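Local structure of CCMAN5 (Cellulosimicrobium cellulans, 2XSG) at residues T313-Y316 against R317-A320; E306-R309 against L310-H314; A284-N287 against A288-R292; G654-P657 against T658-N661; S350-T353 against W354-F357. The protein probably hydrolyses alpha-mannosidic bonds as a calcium-containing family 92 glycosidase, of a kind used for mannose-6-phosphate modification of yeast-made lysosomal enzymes. All coordinates share one frame; numbering follows the deposited sequence.

Interaction 1 of 5, residues T313-Y316 against R317-A320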
loop_
_atom_site.group_PDB
_atom_site.type_symbol
_atom_site.label_atom_id
_atom_site.label_comp_id
_atom_site.label_asym_id
_atom_site.label_seq_id
_atom_site.Cartn_x
_atom_site.Cartn_y
_atom_site.Cartn_z
ATOM N N THR A 313 3.295 13.873 -1.033
ATOM C CA THR A 313 4.033 12.678 -1.402
ATOM C C THR A 313 3.265 11.434 -0.924
ATOM O O THR A 313 3.106 10.465 -1.673
ATOM C CB THR A 313 5.464 12.694 -0.813
ATOM O OG1 THR A 313 6.197 13.817 -1.340
ATOM C CG2 THR A 313 6.204 11.381 -1.129
ATOM N N HIS A 314 2.780 11.472 0.315
ATOM C CA HIS A 314 2.045 10.330 0.854
ATOM C C HIS A 314 0.609 10.248 0.327
ATOM O O HIS A 314 0.052 9.141 0.186
ATOM C CB HIS A 314 2.114 10.273 2.386
ATOM C CG HIS A 314 3.498 10.018 2.899
ATOM N ND1 HIS A 314 4.240 8.925 2.513
ATOM C CD2 HIS A 314 4.285 10.726 3.743
ATOM C CE1 HIS A 314 5.420 8.963 3.100
ATOM N NE2 HIS A 314 5.468 10.039 3.863
ATOM N N LEU A 315 0.007 11.393 0.007
ATOM C CA LEU A 315 -1.265 11.341 -0.712
ATOM C C LEU A 315 -1.060 10.632 -2.071
ATOM O O LEU A 315 -1.869 9.762 -2.472
ATOM C CB LEU A 315 -1.873 12.736 -0.898
ATOM C CG LEU A 315 -3.327 12.855 -1.371
ATOM C CD1 LEU A 315 -4.323 12.242 -0.365
ATOM C CD2 LEU A 315 -3.707 14.304 -1.665
ATOM N N TYR A 316 0.024 10.983 -2.765
ATOM C CA TYR A 316 0.379 10.309 -4.020
ATOM C C TYR A 316 0.468 8.778 -3.818
ATOM O O TYR A 316 -0.099 8.016 -4.574
ATOM C CB TYR A 316 1.669 10.909 -4.590
ATOM C CG TYR A 316 2.374 10.091 -5.653
ATOM C CD1 TYR A 316 2.007 10.180 -7.002
ATOM C CD2 TYR A 316 3.422 9.243 -5.315
ATOM C CE1 TYR A 316 2.668 9.418 -7.987
ATOM C CE2 TYR A 316 4.078 8.483 -6.282
ATOM C CZ TYR A 316 3.702 8.577 -7.615
ATOM O OH TYR A 316 4.363 7.825 -8.571
ATOM N N ARG A 317 1.152 8.358 -2.762
ATOM C CA ARG A 317 1.332 6.939 -2.449
ATOM C C ARG A 317 0.015 6.237 -2.085
ATOM O O ARG A 317 -0.118 5.028 -2.286
ATOM C CB ARG A 317 2.318 6.780 -1.293
ATOM C CG ARG A 317 3.744 7.246 -1.557
ATOM C CD ARG A 317 4.377 6.447 -2.671
ATOM N NE ARG A 317 5.807 6.699 -2.769
ATOM C CZ ARG A 317 6.557 6.432 -3.838
ATOM N NH1 ARG A 317 6.018 5.900 -4.931
ATOM N NH2 ARG A 317 7.851 6.707 -3.812
ATOM N N MET A 318 -0.941 6.987 -1.539
ATOM C CA MET A 318 -2.259 6.442 -1.189
ATOM C C MET A 318 -3.091 5.978 -2.397
ATOM O O MET A 318 -3.926 5.082 -2.262
ATOM C CB MET A 318 -3.058 7.438 -0.336
ATOM C CG MET A 318 -4.491 6.976 -0.025
ATOM S SD MET A 318 -5.419 8.238 0.896
ATOM C CE MET A 318 -4.068 9.010 1.679
ATOM N N PHE A 319 -2.840 6.572 -3.563
ATOM C CA PHE A 319 -3.533 6.209 -4.805
ATOM C C PHE A 319 -2.661 5.310 -5.714
ATOM O O PHE A 319 -2.332 5.689 -6.838
ATOM C CB PHE A 319 -3.972 7.488 -5.564
ATOM C CG PHE A 319 -5.090 8.251 -4.887
ATOM C CD1 PHE A 319 -6.420 8.035 -5.251
ATOM C CD2 PHE A 319 -4.817 9.183 -3.897
ATOM C CE1 PHE A 319 -7.476 8.744 -4.627
ATOM C CE2 PHE A 319 -5.850 9.895 -3.255
ATOM C CZ PHE A 319 -7.176 9.678 -3.618
ATOM N N ALA A 320 -2.282 4.138 -5.211
ATOM C CA ALA A 320 -1.505 3.163 -5.988
ATOM C C ALA A 320 -2.187 1.795 -6.069
ATOM O O ALA A 320 -2.331 1.244 -7.155
ATOM C CB ALA A 320 -0.124 3.011 -5.423
HETATM O O HOH W 1 6.504 6.515 -8.302
#
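Leu315, Met318 and Phe319 make the closely packed side of this local contact, where the last turn of helix 306-318 runs into a loop. The first torsion of Leu315 (chi1 -168°) sets CG anti to the backbone N, and CD1 reaches both partners from there: it lies 3.8 Å from Met318 CE, the methyl at the end of a chain bent only at its last torsion, and 4.0 Å from Phe319 CE2. Leu315 and Phe319 run alongside each other and point the same way. The phenyl ring also brings its edge to the backbone, with CD2 3.3 Å from Leu315 O and the oxygen in the ring plane. Val671 and Ile366, from helices 665-675 and 353-366, press on this side.

The Tyr316 and Arg317 side is polar and carries a water, though it too is buried. The ring and guanidinium planes are inclined by 53°, and Arg317 NH1 comes to the ring edge, 3.5 Å from Tyr316 CE2. One water accepts a short bond of 2.5 Å from Tyr316 OH and a weak one from Arg317 NH1, whose firmer partner is Met27 O; Arg317 NH2 binds Val17 O. With an alanine at Tyr316, this water would probably lose its stronger tether, and a gap would open between Arg317 and Trp286.

Along the backbone, Arg317 N bonds to Thr313 O at 3.1 Å, whereas Phe319 N turns back to Tyr316 O at 3.3 Å. This shift from a four-residue to a three-residue step is characteristic of the C-terminal end of an alpha-helix, here one buried in the catalytic domain.

Interaction 2 of 5, residues E306-R309 against L310-H314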
loop_
_atom_site.group_PDB
_atom_site.type_symbol
_atom_site.label_atom_id
_atom_site.label_comp_id
_atom_site.label_asym_id
_atom_site.label_seq_id
_atom_site.Cartn_x
_atom_site.Cartn_y
_atom_site.Cartn_z
ATOM N N GLU A 306 8.480 21.333 4.234
ATOM C CA GLU A 306 8.648 19.877 4.051
ATOM C C GLU A 306 7.447 19.049 4.509
ATOM O O GLU A 306 7.194 17.949 3.996
ATOM C CB GLU A 306 9.916 19.377 4.733
ATOM C CG GLU A 306 11.181 19.810 4.009
ATOM C CD GLU A 306 12.452 19.552 4.803
ATOM O OE1 GLU A 306 12.397 19.529 6.054
ATOM O OE2 GLU A 306 13.517 19.392 4.167
ATOM N N LEU A 307 6.713 19.555 5.493
ATOM C CA LEU A 307 5.561 18.827 5.973
ATOM C C LEU A 307 4.455 18.811 4.897
ATOM O O LEU A 307 3.775 17.786 4.703
ATOM C CB LEU A 307 5.073 19.413 7.296
ATOM C CG LEU A 307 3.972 18.692 8.054
ATOM C CD1 LEU A 307 4.369 17.237 8.390
ATOM C CD2 LEU A 307 3.638 19.528 9.302
ATOM N N GLN A 308 4.295 19.918 4.176
ATOM C CA GLN A 308 3.330 19.962 3.066
ATOM C C GLN A 308 3.766 19.026 1.912
ATOM O O GLN A 308 2.930 18.333 1.306
ATOM C CB GLN A 308 3.091 21.423 2.611
ATOM C CG GLN A 308 2.501 21.626 1.233
ATOM C CD GLN A 308 1.575 22.858 1.131
ATOM O OE1 GLN A 308 1.638 23.782 1.955
ATOM N NE2 GLN A 308 0.710 22.860 0.128
ATOM N N ARG A 309 5.070 19.000 1.624
ATOM C CA ARG A 309 5.600 18.085 0.610
ATOM C C ARG A 309 5.411 16.622 1.038
ATOM O O ARG A 309 5.053 15.755 0.225
ATOM C CB ARG A 309 7.074 18.375 0.351
ATOM C CG ARG A 309 7.314 19.557 -0.555
ATOM C CD ARG A 309 8.669 20.173 -0.278
ATOM N NE ARG A 309 9.183 20.900 -1.429
ATOM C CZ ARG A 309 8.865 22.152 -1.748
ATOM N NH1 ARG A 309 8.004 22.855 -1.008
ATOM N NH2 ARG A 309 9.404 22.705 -2.825
ATOM N N LEU A 310 5.654 16.362 2.322
ATOM C CA LEU A 310 5.459 15.041 2.894
ATOM C C LEU A 310 4.010 14.631 2.758
ATOM O O LEU A 310 3.731 13.527 2.307
ATOM C CB LEU A 310 5.842 15.006 4.365
ATOM C CG LEU A 310 7.196 14.469 4.747
ATOM C CD1 LEU A 310 7.322 14.587 6.274
ATOM C CD2 LEU A 310 7.415 13.011 4.262
ATOM N N PHE A 311 3.081 15.519 3.121
ATOM C CA PHE A 311 1.669 15.219 2.910
ATOM C C PHE A 311 1.356 14.796 1.465
ATOM O O PHE A 311 0.756 13.728 1.245
ATOM C CB PHE A 311 0.773 16.385 3.327
ATOM C CG PHE A 311 -0.670 16.116 3.130
ATOM C CD1 PHE A 311 -1.389 15.389 4.075
ATOM C CD2 PHE A 311 -1.319 16.542 1.975
ATOM C CE1 PHE A 311 -2.721 15.107 3.872
ATOM C CE2 PHE A 311 -2.654 16.252 1.764
ATOM C CZ PHE A 311 -3.360 15.540 2.719
ATOM N N TYR A 312 1.733 15.630 0.493
ATOM C CA TYR A 312 1.375 15.366 -0.908
ATOM C C TYR A 312 2.077 14.132 -1.497
ATOM O O TYR A 312 1.506 13.436 -2.343
ATOM C CB TYR A 312 1.481 16.618 -1.804
ATOM C CG TYR A 312 0.302 17.553 -1.560
ATOM C CD1 TYR A 312 -0.995 17.217 -2.005
ATOM C CD2 TYR A 312 0.464 18.736 -0.857
ATOM C CE1 TYR A 312 -2.075 18.049 -1.753
ATOM C CE2 TYR A 312 -0.607 19.579 -0.598
ATOM C CZ TYR A 312 -1.883 19.218 -1.039
ATOM O OH TYR A 312 -2.937 20.049 -0.784
ATOM N N THR A 313 3.295 13.873 -1.033
ATOM C CA THR A 313 4.033 12.678 -1.402
ATOM C C THR A 313 3.265 11.434 -0.924
ATOM O O THR A 313 3.106 10.465 -1.673
ATOM C CB THR A 313 5.464 12.694 -0.813
ATOM O OG1 THR A 313 6.197 13.817 -1.340
ATOM C CG2 THR A 313 6.204 11.381 -1.129
ATOM N N HIS A 314 2.780 11.472 0.315
ATOM C CA HIS A 314 2.045 10.330 0.854
ATOM C C HIS A 314 0.609 10.248 0.327
ATOM O O HIS A 314 0.052 9.141 0.186
ATOM C CB HIS A 314 2.114 10.273 2.386
ATOM C CG HIS A 314 3.498 10.018 2.899
ATOM N ND1 HIS A 314 4.240 8.925 2.513
ATOM C CD2 HIS A 314 4.285 10.726 3.743
ATOM C CE1 HIS A 314 5.420 8.963 3.100
ATOM N NE2 HIS A 314 5.468 10.039 3.863
#
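Arg309 O is gripped twice by Thr313, whose OG1 donates at 2.7 Å and whose N donates at 2.9 Å. The two donors arrive from opposite faces of the carbonyl plane, the hydroxyl 41° out of it. This grip follows from the threonine's first torsion (chi1 -62°), which sets OG1 beside the backbone N and turns it back along the helix.

One residue earlier along the helix, Gln308 and Tyr312 lie side by side and point the same way. Gln308 NE2 comes within 3.6 Å of Tyr312 CE2, the amide and ring planes inclined by 34°, while the phenol oxygen reaches on to Val293 O. Phe311, the preceding residue, covers one face of the Tyr312 ring: its CD2 sits 3.8 Å above the ring plane, over the centre. The backbone beneath is regular alpha-helix, as in the 2.8 Å bond from Leu310 N to Glu306 O, and before it Asp302 receives the amide N-H groups of Leu307 and Gln308.

The hydroxyl of Thr313 also takes the N-H of Asp14. A buried polar group thus gives to its own helix and receives from the N-terminal segment, which satisfies it while joining the two.

Interaction 3 of 5, residues A284-N287 against A288-R292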
loop_
_atom_site.group_PDB
_atom_site.type_symbol
_atom_site.label_atom_id
_atom_site.label_comp_id
_atom_site.label_asym_id
_atom_site.label_seq_id
_atom_site.Cartn_x
_atom_site.Cartn_y
_atom_site.Cartn_z
ATOM N N ALA A 284 -1.693 16.115 -15.227
ATOM C CA ALA A 284 -2.976 16.762 -14.942
ATOM C C ALA A 284 -3.919 15.836 -14.188
ATOM O O ALA A 284 -4.587 16.254 -13.243
ATOM C CB ALA A 284 -3.647 17.280 -16.235
ATOM N N GLU A 285 -3.987 14.584 -14.612
ATOM C CA GLU A 285 -4.740 13.589 -13.860
ATOM C C GLU A 285 -4.262 13.514 -12.386
ATOM O O GLU A 285 -5.093 13.430 -11.466
ATOM C CB GLU A 285 -4.686 12.226 -14.569
ATOM C CG GLU A 285 -5.499 11.137 -13.887
ATOM C CD GLU A 285 -5.403 9.786 -14.596
ATOM O OE1 GLU A 285 -4.836 9.734 -15.725
ATOM O OE2 GLU A 285 -5.898 8.783 -14.011
ATOM N N TRP A 286 -2.945 13.578 -12.157
ATOM C CA TRP A 286 -2.435 13.563 -10.775
ATOM C C TRP A 286 -2.854 14.808 -10.014
ATOM O O TRP A 286 -3.234 14.729 -8.845
ATOM C CB TRP A 286 -0.917 13.382 -10.717
ATOM C CG TRP A 286 -0.518 11.934 -10.644
ATOM C CD1 TRP A 286 0.154 11.216 -11.595
ATOM C CD2 TRP A 286 -0.779 11.021 -9.563
ATOM N NE1 TRP A 286 0.347 9.917 -11.167
ATOM C CE2 TRP A 286 -0.230 9.767 -9.931
ATOM C CE3 TRP A 286 -1.446 11.134 -8.331
ATOM C CZ2 TRP A 286 -0.315 8.641 -9.107
ATOM C CZ3 TRP A 286 -1.530 10.005 -7.502
ATOM C CH2 TRP A 286 -0.965 8.779 -7.895
ATOM N N ASN A 287 -2.777 15.961 -10.690
ATOM C CA ASN A 287 -3.177 17.231 -10.081
ATOM C C ASN A 287 -4.656 17.264 -9.668
ATOM O O ASN A 287 -5.002 17.865 -8.645
ATOM C CB ASN A 287 -2.831 18.416 -10.990
ATOM C CG ASN A 287 -1.406 18.897 -10.806
ATOM O OD1 ASN A 287 -0.833 18.788 -9.725
ATOM N ND2 ASN A 287 -0.824 19.437 -11.867
ATOM N N ALA A 288 -5.514 16.622 -10.462
ATOM C CA ALA A 288 -6.925 16.482 -10.122
ATOM C C ALA A 288 -7.107 15.565 -8.911
ATOM O O ALA A 288 -7.891 15.873 -8.007
ATOM C CB ALA A 288 -7.738 15.950 -11.323
ATOM N N THR A 289 -6.382 14.451 -8.896
ATOM C CA THR A 289 -6.421 13.500 -7.782
ATOM C C THR A 289 -5.884 14.123 -6.480
ATOM O O THR A 289 -6.546 14.088 -5.435
ATOM C CB THR A 289 -5.608 12.222 -8.133
ATOM O OG1 THR A 289 -6.195 11.586 -9.280
ATOM C CG2 THR A 289 -5.560 11.246 -6.946
ATOM N N LEU A 290 -4.685 14.692 -6.552
ATOM C CA LEU A 290 -4.107 15.378 -5.400
ATOM C C LEU A 290 -4.931 16.595 -4.961
ATOM O O LEU A 290 -5.039 16.884 -3.768
ATOM C CB LEU A 290 -2.651 15.775 -5.676
ATOM C CG LEU A 290 -1.671 14.664 -6.096
ATOM C CD1 LEU A 290 -0.425 15.284 -6.691
ATOM C CD2 LEU A 290 -1.297 13.740 -4.959
ATOM N N GLY A 291 -5.514 17.292 -5.930
ATOM C CA GLY A 291 -6.344 18.476 -5.667
ATOM C C GLY A 291 -7.626 18.234 -4.883
ATOM O O GLY A 291 -8.324 19.196 -4.513
ATOM N N ARG A 292 -7.938 16.956 -4.632
ATOM C CA ARG A 292 -9.050 16.582 -3.767
ATOM C C ARG A 292 -8.825 17.049 -2.335
ATOM O O ARG A 292 -9.797 17.276 -1.602
ATOM C CB ARG A 292 -9.278 15.075 -3.784
ATOM C CG ARG A 292 -9.739 14.529 -5.130
ATOM C CD ARG A 292 -9.943 13.015 -5.039
ATOM N NE ARG A 292 -10.418 12.458 -6.309
ATOM C CZ ARG A 292 -11.692 12.443 -6.699
ATOM N NH1 ARG A 292 -12.650 12.955 -5.917
ATOM N NH2 ARG A 292 -12.010 11.913 -7.878
#
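Thr289 and Leu290 share a first torsion, chi1 -61° and -56°, that brings OG1 of Thr289 to Glu285 O and CG of Leu290 to Trp286 O. In Thr289 it is OG1 that lies beside the backbone N, and the two donors then converge on one acceptor: OG1 and N each stand 3.1 Å from Glu285 O, on opposite faces of its plane. In Leu290 it is CG that occupies the corresponding place, 3.2 Å from Trp286 O, packing carbon against an oxygen already engaged by the leucine's own N at 2.7 Å in an almost straight bond.

The indole of Trp286 spans both residues obliquely. Its CE3 is 4.2 Å from Leu290 CG, and its CZ3 is 4.3 Å from Thr289 CG2, while NE1 is held by Gln31 O. Gly291 N reaches Asn287 O at 2.8 Å from well above the carbonyl plane. The Asn287 amide faces the N-terminal segment, binding Asp8 through ND2 and Ala10 through OD1.

Near the end of helix 275-290 the chemistry is therefore divided by side. Asparagine fixes the segment near the chain start, tryptophan and leucine pack toward Tyr316 of helix 306-318, and the threonine hydroxyl spends its proton on its own helix, sharing Glu285 O with the backbone N-H.

Interaction 4 of 5, residues G654-P657 against T658-N661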
loop_
_atom_site.group_PDB
_atom_site.type_symbol
_atom_site.label_atom_id
_atom_site.label_comp_id
_atom_site.label_asym_id
_atom_site.label_seq_id
_atom_site.Cartn_x
_atom_site.Cartn_y
_atom_site.Cartn_z
ATOM N N GLY A 654 12.903 6.899 3.621
ATOM C CA GLY A 654 11.621 7.552 3.927
ATOM C C GLY A 654 10.919 7.087 5.193
ATOM O O GLY A 654 10.293 7.899 5.892
ATOM N N MET A 655 11.012 5.785 5.485
ATOM C CA MET A 655 10.454 5.227 6.702
ATOM C C MET A 655 11.592 4.682 7.544
ATOM O O MET A 655 12.743 4.640 7.100
ATOM C CB MET A 655 9.508 4.053 6.378
ATOM C CG MET A 655 8.633 4.220 5.158
ATOM S SD MET A 655 7.301 5.325 5.525
ATOM C CE MET A 655 6.276 5.086 4.078
ATOM N N LEU A 656 11.245 4.193 8.732
ATOM C CA LEU A 656 12.181 3.422 9.544
ATOM C C LEU A 656 12.757 2.262 8.727
ATOM O O LEU A 656 12.089 1.765 7.815
ATOM C CB LEU A 656 11.466 2.866 10.767
ATOM C CG LEU A 656 10.974 3.904 11.792
ATOM C CD1 LEU A 656 10.108 3.220 12.820
ATOM C CD2 LEU A 656 12.144 4.622 12.451
ATOM N N PRO A 657 13.981 1.815 9.061
ATOM C CA PRO A 657 14.457 0.594 8.416
ATOM C C PRO A 657 13.481 -0.566 8.739
ATOM O O PRO A 657 12.986 -0.638 9.862
ATOM C CB PRO A 657 15.822 0.358 9.072
ATOM C CG PRO A 657 15.751 1.144 10.394
ATOM C CD PRO A 657 14.933 2.329 10.074
ATOM N N THR A 658 13.249 -1.443 7.754
ATOM C CA THR A 658 12.264 -2.552 7.775
ATOM C C THR A 658 10.785 -2.132 7.644
ATOM O O THR A 658 9.896 -2.988 7.495
ATOM C CB THR A 658 12.328 -3.443 9.040
ATOM O OG1 THR A 658 11.742 -2.728 10.136
ATOM C CG2 THR A 658 13.745 -3.913 9.376
ATOM N N MET A 659 10.510 -0.844 7.746
ATOM C CA MET A 659 9.133 -0.367 7.757
ATOM C C MET A 659 8.582 -0.248 6.335
ATOM O O MET A 659 8.665 0.800 5.719
ATOM C CB MET A 659 9.057 0.969 8.498
ATOM C CG MET A 659 7.676 1.637 8.513
ATOM S SD MET A 659 7.792 3.141 9.493
ATOM C CE MET A 659 6.177 3.851 9.200
ATOM N N ASP A 660 8.060 -1.349 5.799
ATOM C CA ASP A 660 7.537 -1.358 4.434
ATOM C C ASP A 660 6.256 -0.549 4.413
ATOM O O ASP A 660 5.516 -0.559 5.387
ATOM C CB ASP A 660 7.258 -2.794 3.987
ATOM C CG ASP A 660 8.521 -3.617 3.857
ATOM O OD1 ASP A 660 9.586 -3.018 3.583
ATOM O OD2 ASP A 660 8.461 -4.856 4.051
ATOM N N ASN A 661 6.018 0.185 3.331
ATOM C CA ASN A 661 4.794 0.977 3.202
ATOM C C ASN A 661 3.552 0.052 3.140
ATOM O O ASN A 661 2.466 0.415 3.628
ATOM C CB ASN A 661 4.869 1.860 1.946
ATOM C CG ASN A 661 4.006 3.119 2.039
ATOM O OD1 ASN A 661 3.006 3.170 2.781
ATOM N ND2 ASN A 661 4.388 4.151 1.274
#
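Leu656 and Met659 flank a type II turn whose third corner is, unusually, a threonine. Thr658 has the positive phi (73°) that glycine most often supplies at this position. Met659 N closes the turn on Leu656 O at 3.1 Å, coming from above the carbonyl plane.

A second oddity lies beside it: Leu656 N points weakly at the sulfur of Met659, 3.7 Å from SD. The extended Met659 chain brings SD equally close, at 3.7 Å, to Met655 CB, and the two methionines cross at about a right angle. Met655 bends at chi2 (-76°), which carries CE to the Asn661 amide, 3.5 Å from ND2. That nitrogen is held by Asp26 and by Ser667. Met659 O, 3.4 Å from Met655 CB, is buried without a polar partner in the model.

An alanine in place of Met655 would be likely to leave a gap between Met659 and the Asn661 amide, which would lose its methyl neighbour.

The turn belongs to the loop that leads from strand 638-646 to helix 665-675. Leu656 and Pro657 rest on Phe639 of the strand, Met655 and Met659 pack on Met666 of the helix, and Asp662, a calcium ligand, comes next after Asn661.

Interaction 5 of 5, residues S350-T353 against W354-F357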
loop_
_atom_site.group_PDB
_atom_site.type_symbol
_atom_site.label_atom_id
_atom_site.label_comp_id
_atom_site.label_asym_id
_atom_site.label_seq_id
_atom_site.Cartn_x
_atom_site.Cartn_y
_atom_site.Cartn_z
ATOM N N SER A 350 -5.401 -6.519 -6.837
ATOM C CA SER A 350 -4.065 -6.487 -6.193
ATOM C C SER A 350 -4.209 -6.132 -4.731
ATOM O O SER A 350 -4.321 -4.971 -4.379
ATOM C CB SER A 350 -3.077 -5.531 -6.851
ATOM O OG SER A 350 -1.788 -5.738 -6.301
ATOM N N TRP A 351 -4.217 -7.147 -3.885
ATOM C CA TRP A 351 -4.636 -6.974 -2.503
ATOM C C TRP A 351 -3.538 -7.430 -1.554
ATOM O O TRP A 351 -2.809 -8.359 -1.860
ATOM C CB TRP A 351 -5.895 -7.795 -2.266
ATOM C CG TRP A 351 -7.028 -7.477 -3.230
ATOM C CD1 TRP A 351 -7.333 -8.137 -4.379
ATOM C CD2 TRP A 351 -7.990 -6.426 -3.100
ATOM N NE1 TRP A 351 -8.433 -7.554 -4.991
ATOM C CE2 TRP A 351 -8.850 -6.501 -4.221
ATOM C CE3 TRP A 351 -8.210 -5.427 -2.139
ATOM C CZ2 TRP A 351 -9.925 -5.629 -4.399
ATOM C CZ3 TRP A 351 -9.273 -4.541 -2.326
ATOM C CH2 TRP A 351 -10.113 -4.646 -3.453
ATOM N N ALA A 352 -3.396 -6.742 -0.423
ATOM C CA ALA A 352 -2.470 -7.143 0.632
ATOM C C ALA A 352 -3.193 -6.833 1.935
ATOM O O ALA A 352 -2.667 -6.154 2.817
ATOM C CB ALA A 352 -1.179 -6.364 0.544
ATOM N N THR A 353 -4.411 -7.343 2.038
ATOM C CA THR A 353 -5.358 -6.851 3.016
ATOM C C THR A 353 -5.024 -7.183 4.481
ATOM O O THR A 353 -5.456 -6.462 5.381
ATOM C CB THR A 353 -6.777 -7.257 2.575
ATOM O OG1 THR A 353 -6.911 -6.909 1.188
ATOM C CG2 THR A 353 -7.859 -6.530 3.391
ATOM N N TRP A 354 -4.238 -8.234 4.715
ATOM C CA TRP A 354 -3.718 -8.546 6.064
ATOM C C TRP A 354 -2.921 -7.354 6.631
ATOM O O TRP A 354 -3.049 -7.019 7.811
ATOM C CB TRP A 354 -2.826 -9.788 6.005
ATOM C CG TRP A 354 -2.420 -10.392 7.327
ATOM C CD1 TRP A 354 -3.083 -11.376 8.015
ATOM C CD2 TRP A 354 -1.239 -10.097 8.091
ATOM N NE1 TRP A 354 -2.401 -11.686 9.174
ATOM C CE2 TRP A 354 -1.260 -10.931 9.236
ATOM C CE3 TRP A 354 -0.168 -9.210 7.923
ATOM C CZ2 TRP A 354 -0.255 -10.894 10.218
ATOM C CZ3 TRP A 354 0.834 -9.170 8.901
ATOM C CH2 TRP A 354 0.779 -10.008 10.035
ATOM N N ASP A 355 -2.130 -6.708 5.769
ATOM C CA ASP A 355 -1.365 -5.512 6.147
ATOM C C ASP A 355 -2.148 -4.220 6.042
ATOM O O ASP A 355 -1.971 -3.317 6.859
ATOM C CB ASP A 355 -0.100 -5.334 5.271
ATOM C CG ASP A 355 0.758 -6.564 5.218
ATOM O OD1 ASP A 355 0.925 -7.144 4.114
ATOM O OD2 ASP A 355 1.281 -6.946 6.275
ATOM N N ASP A 356 -2.987 -4.100 5.021
ATOM C CA ASP A 356 -3.450 -2.767 4.644
ATOM C C ASP A 356 -4.888 -2.387 4.956
ATOM O O ASP A 356 -5.327 -1.309 4.555
ATOM C CB ASP A 356 -3.140 -2.487 3.162
ATOM C CG ASP A 356 -4.123 -3.135 2.216
ATOM O OD1 ASP A 356 -5.101 -3.776 2.683
ATOM O OD2 ASP A 356 -3.902 -3.008 0.986
ATOM N N PHE A 357 -5.614 -3.259 5.648
ATOM C CA PHE A 357 -7.071 -3.112 5.755
ATOM C C PHE A 357 -7.557 -1.744 6.248
ATOM O O PHE A 357 -8.584 -1.261 5.787
ATOM C CB PHE A 357 -7.729 -4.283 6.536
ATOM C CG PHE A 357 -7.442 -4.302 8.029
ATOM C CD1 PHE A 357 -8.366 -3.754 8.943
ATOM C CD2 PHE A 357 -6.304 -4.915 8.526
ATOM C CE1 PHE A 357 -8.129 -3.790 10.327
ATOM C CE2 PHE A 357 -6.045 -4.954 9.918
ATOM C CZ PHE A 357 -6.958 -4.389 10.817
HETATM O O HOH W 2 -4.269 -3.138 -2.078
HETATM O O HOH W 3 -5.586 -4.852 0.012
#
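This is a helix N-terminal contact, in which the loop after strand 348-349 turns into helix 353-366, with Ala352 at the N-cap position and the Asp356 carboxylate folded back against Ala352 and Thr353. Ala352 O receives Asp356 N at 3.0 Å as the first bond of the helix, and Asp355 N adds a weak one.

The Asp356 side chain makes the turn compact. At chi1 79° its CG sits between the backbone N and the carbonyl carbon, a sterically costly choice that folds the carboxylate back toward the loop and puts OD1 3.1 Å from Thr353 CA. OD2 then collects two waters. One of them also donates to Ser350 O, at 2.9 Å. The other lies 2.7 Å from Asp356 OD2 and 2.7 Å from Thr353 OG1, and it accepts the N-H of Ala352 at 2.9 Å. Water thus links the loop backbone to the first helical turn, and a salt bridge from Lys359 reaches OD2 as well.

On its other branch Thr353 is apolar: CG2 meets Phe357 CB at 3.9 Å, the two side chains crossing at about a right angle. The edge of the phenyl ring receives Thr353 O near its plane, with CD2 3.6 Å away.

The side chain of Asp355 comes within about 4 Å of the calcium ion, and its OD1 hydrogen-bonds a bound molecule probably from the crystallisation liquor. Around the turn, Thr353 and Phe357 pack on Val412 of helix 409-418, Trp351 lies against Leu378 and Leu381 of helix 368-387, and Trp354 makes a cation-pi contact with Arg405.

From the N terminus the order is interaction 3, 2, 1, 5, 4. Each is local and closes only a helical turn or a tight turn; none encloses or crosses another, though interactions 2 and 1 overlap at Thr313 and His314 on helix 306-318. Interaction 3 lies near the C-terminal end of helix 275-290 and packs on helix 306-318, where the Trp286 ring meets Tyr316. Interaction 5 starts helix 353-366, with about 7 Å between its nearest atoms and those of interaction 1. Far along the sequence, interaction 4 returns to helix 306-318, Met655 CE lying 4.1 Å from His314 CE1. Helix 306-318 is thus the shared element for interactions 1 to 4.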